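Local atomic coordinates of tubulin-like protein CetZ2 (Haloferax volcanii, PDB entry 4B45), a protein that binds GTP, belongs to the tubulin/FtsZ-like CetZ family of archaeal cytoskeletal proteins and takes part in the control of cell shape. Residues I222-Y227 and G254-D259. Numbering follows the deposited sequence.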
ATOM      1  N   ILE A 222      10.568  -2.855  -4.887  1.00 47.45           N
ATOM      2  CA  ILE A 222       9.782  -2.871  -3.665  1.00 50.07           C
ATOM      3  C   ILE A 222       9.763  -1.522  -2.963  1.00 49.97           C
ATOM      4  O   ILE A 222      10.791  -0.849  -2.852  1.00 49.46           O
ATOM      5  CB  ILE A 222      10.283  -3.971  -2.704  1.00 51.57           C
ATOM      6  CG1 ILE A 222       9.949  -5.346  -3.274  1.00 51.66           C
ATOM      7  CG2 ILE A 222       9.644  -3.832  -1.346  1.00 51.39           C
ATOM      8  CD1 ILE A 222      10.581  -6.477  -2.516  1.00 55.43           C
ATOM      9  N   ALA A 223       8.586  -1.118  -2.492  1.00 48.47           N
ATOM     10  CA  ALA A 223       8.498   0.086  -1.682  1.00 46.92           C
ATOM     11  C   ALA A 223       7.872  -0.199  -0.321  1.00 49.55           C
ATOM     12  O   ALA A 223       7.174  -1.218  -0.134  1.00 42.94           O
ATOM     13  CB  ALA A 223       7.740   1.186  -2.421  1.00 35.26           C
ATOM     14  N   ALA A 224       8.146   0.687   0.637  1.00 40.07           N
ATOM     15  CA  ALA A 224       7.557   0.568   1.965  1.00 40.21           C
ATOM     16  C   ALA A 224       7.039   1.912   2.423  1.00 40.43           C
ATOM     17  O   ALA A 224       7.496   2.967   1.961  1.00 46.70           O
ATOM     18  CB  ALA A 224       8.560  -0.001   2.962  1.00 40.90           C
ATOM     19  N   LEU A 225       6.070   1.888   3.325  1.00 34.40           N
ATOM     20  CA  LEU A 225       5.475   3.133   3.774  1.00 40.09           C
ATOM     21  C   LEU A 225       5.467   3.183   5.282  1.00 40.99           C
ATOM     22  O   LEU A 225       4.802   2.382   5.918  1.00 39.12           O
ATOM     23  CB  LEU A 225       4.055   3.301   3.228  1.00 39.10           C
ATOM     24  CG  LEU A 225       3.417   4.660   3.564  1.00 44.48           C
ATOM     25  CD1 LEU A 225       4.326   5.834   3.126  1.00 41.43           C
ATOM     26  CD2 LEU A 225       2.008   4.823   2.967  1.00 39.58           C
ATOM     27  N   GLY A 226       6.217   4.122   5.851  1.00 40.25           N
ATOM     28  CA  GLY A 226       6.332   4.225   7.289  1.00 34.14           C
ATOM     29  C   GLY A 226       5.412   5.272   7.883  1.00 40.06           C
ATOM     30  O   GLY A 226       5.157   6.316   7.273  1.00 43.71           O
ATOM     31  N   TYR A 227       4.925   5.003   9.090  1.00 40.90           N
ATOM     32  CA  TYR A 227       4.088   5.963   9.796  1.00 40.53           C
ATOM     33  C   TYR A 227       4.317   5.933  11.314  1.00 48.41           C
ATOM     34  O   TYR A 227       4.458   4.859  11.917  1.00 43.19           O
ATOM     35  CB  TYR A 227       2.618   5.720   9.463  1.00 44.19           C
ATOM     36  CG  TYR A 227       1.651   6.614  10.205  1.00 45.95           C
ATOM     37  CD1 TYR A 227       1.381   7.893   9.755  1.00 45.40           C
ATOM     38  CD2 TYR A 227       1.004   6.170  11.357  1.00 49.95           C
ATOM     39  CE1 TYR A 227       0.493   8.716  10.433  1.00 50.26           C
ATOM     40  CE2 TYR A 227       0.123   6.983  12.044  1.00 45.59           C
ATOM     41  CZ  TYR A 227      -0.125   8.257  11.578  1.00 46.70           C
ATOM     42  OH  TYR A 227      -1.013   9.068  12.248  1.00 51.49           O
ATOM     43  N   GLY A 254       7.867   1.669  12.245  1.00 54.57           N
ATOM     44  CA  GLY A 254       6.498   1.874  11.797  1.00 48.66           C
ATOM     45  C   GLY A 254       6.265   1.619  10.325  1.00 46.18           C
ATOM     46  O   GLY A 254       5.297   2.108   9.746  1.00 41.89           O
ATOM     47  N   THR A 255       7.154   0.846   9.716  1.00 43.62           N
ATOM     48  CA  THR A 255       7.121   0.639   8.282  1.00 34.32           C
ATOM     49  C   THR A 255       6.221  -0.548   7.906  1.00 41.87           C
ATOM     50  O   THR A 255       6.116  -1.526   8.647  1.00 42.53           O
ATOM     51  CB  THR A 255       8.542   0.425   7.768  1.00 41.71           C
ATOM     52  OG1 THR A 255       8.511   0.058   6.388  1.00 61.69           O
ATOM     53  CG2 THR A 255       9.201  -0.659   8.559  1.00 37.47           C
ATOM     54  N   SER A 256       5.558  -0.448   6.760  1.00 41.91           N
ATOM     55  CA  SER A 256       4.618  -1.473   6.318  1.00 44.29           C
ATOM     56  C   SER A 256       5.321  -2.794   5.977  1.00 43.54           C
ATOM     57  O   SER A 256       4.716  -3.871   6.046  1.00 44.08           O
ATOM     58  CB  SER A 256       3.804  -0.959   5.123  1.00 36.55           C
ATOM     59  OG  SER A 256       4.649  -0.684   4.023  1.00 37.31           O
ATOM     60  N   LEU A 257       6.592  -2.680   5.603  1.00 45.33           N
ATOM     61  CA  LEU A 257       7.512  -3.807   5.450  1.00 45.26           C
ATOM     62  C   LEU A 257       8.706  -3.640   6.406  1.00 46.75           C
ATOM     63  O   LEU A 257       9.444  -2.667   6.287  1.00 52.96           O
ATOM     64  CB  LEU A 257       8.059  -3.803   4.025  1.00 38.54           C
ATOM     65  CG  LEU A 257       9.157  -4.824   3.723  1.00 47.58           C
ATOM     66  CD1 LEU A 257       8.577  -6.252   3.717  1.00 47.99           C
ATOM     67  CD2 LEU A 257       9.831  -4.500   2.395  1.00 48.97           C
ATOM     68  N   PRO A 258       8.919  -4.587   7.344  1.00 49.93           N
ATOM     69  CA  PRO A 258      10.056  -4.479   8.281  1.00 44.83           C
ATOM     70  C   PRO A 258      11.433  -4.418   7.611  1.00 45.06           C
ATOM     71  O   PRO A 258      11.649  -5.024   6.553  1.00 41.61           O
ATOM     72  CB  PRO A 258       9.967  -5.777   9.101  1.00 40.61           C
ATOM     73  CG  PRO A 258       8.532  -6.181   9.012  1.00 45.76           C
ATOM     74  CD  PRO A 258       8.060  -5.747   7.651  1.00 40.85           C
ATOM     75  N   ASP A 259      12.361  -3.713   8.259  1.00 46.23           N
ATOM     76  CA  ASP A 259      13.748  -3.596   7.799  1.00 44.52           C
ATOM     77  C   ASP A 259      13.848  -3.020   6.375  1.00 46.90           C
ATOM     78  O   ASP A 259      14.551  -3.561   5.522  1.00 48.26           O
ATOM     79  CB  ASP A 259      14.480  -4.945   7.912  1.00 40.03           C
ATOM     80  CG  ASP A 259      15.994  -4.804   7.812  1.00 56.35           C
ATOM     81  OD1 ASP A 259      16.520  -3.737   8.197  1.00 60.30           O
ATOM     82  OD2 ASP A 259      16.662  -5.760   7.352  1.00 58.21           O
TER
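Ser-256 bonds to both the N-H and the C=O of Leu-225, one through its hydroxyl and one through its own amide. Ser-256 OG accepts from Leu-225 N at 3.0 Å along a fairly straight path (162°). Ser-256 N donates to Leu-225 O, also at 3.0 Å but more bent at 137°. OG reaches the strand because it lies between the backbone N and the carbonyl carbon (chi1 62°). The same hydroxyl is hydrogen-bonded to Leu-162 O, so this buried group links the loop to two strands. Two residues further along the strand, Tyr-227 N donates to Gly-254 O, the donor N lying well above the plane of the Gly-254 carbonyl; Gly-226 CA adds a CA-H...O contact to that oxygen, Gly-254 O, at 3.4 Å.

Gly-226 and Thr-255 form a single antiparallel bridge, a non-hydrogen-bonded pair with CA atoms 3.8 Å apart. Strand 222-231 here belongs to the central sheet, between strands 159-164 and 309-319, and the loop leaving helix 240-252 runs back against it in the C-terminal domain of this tubulin-like fold. Thr-255 OG1 donates to Leu-257 O within the loop and meets Ala-224 CB at 3.4 Å.

Beyond the polar part, Ala-224 CB rests on Leu-257 CB at 4.0 Å. Further out, Ile-222 CG2 touches Leu-257 CD2, the two side chains crossing at about a right angle, and Val-325 of helix 323-340 packs against both.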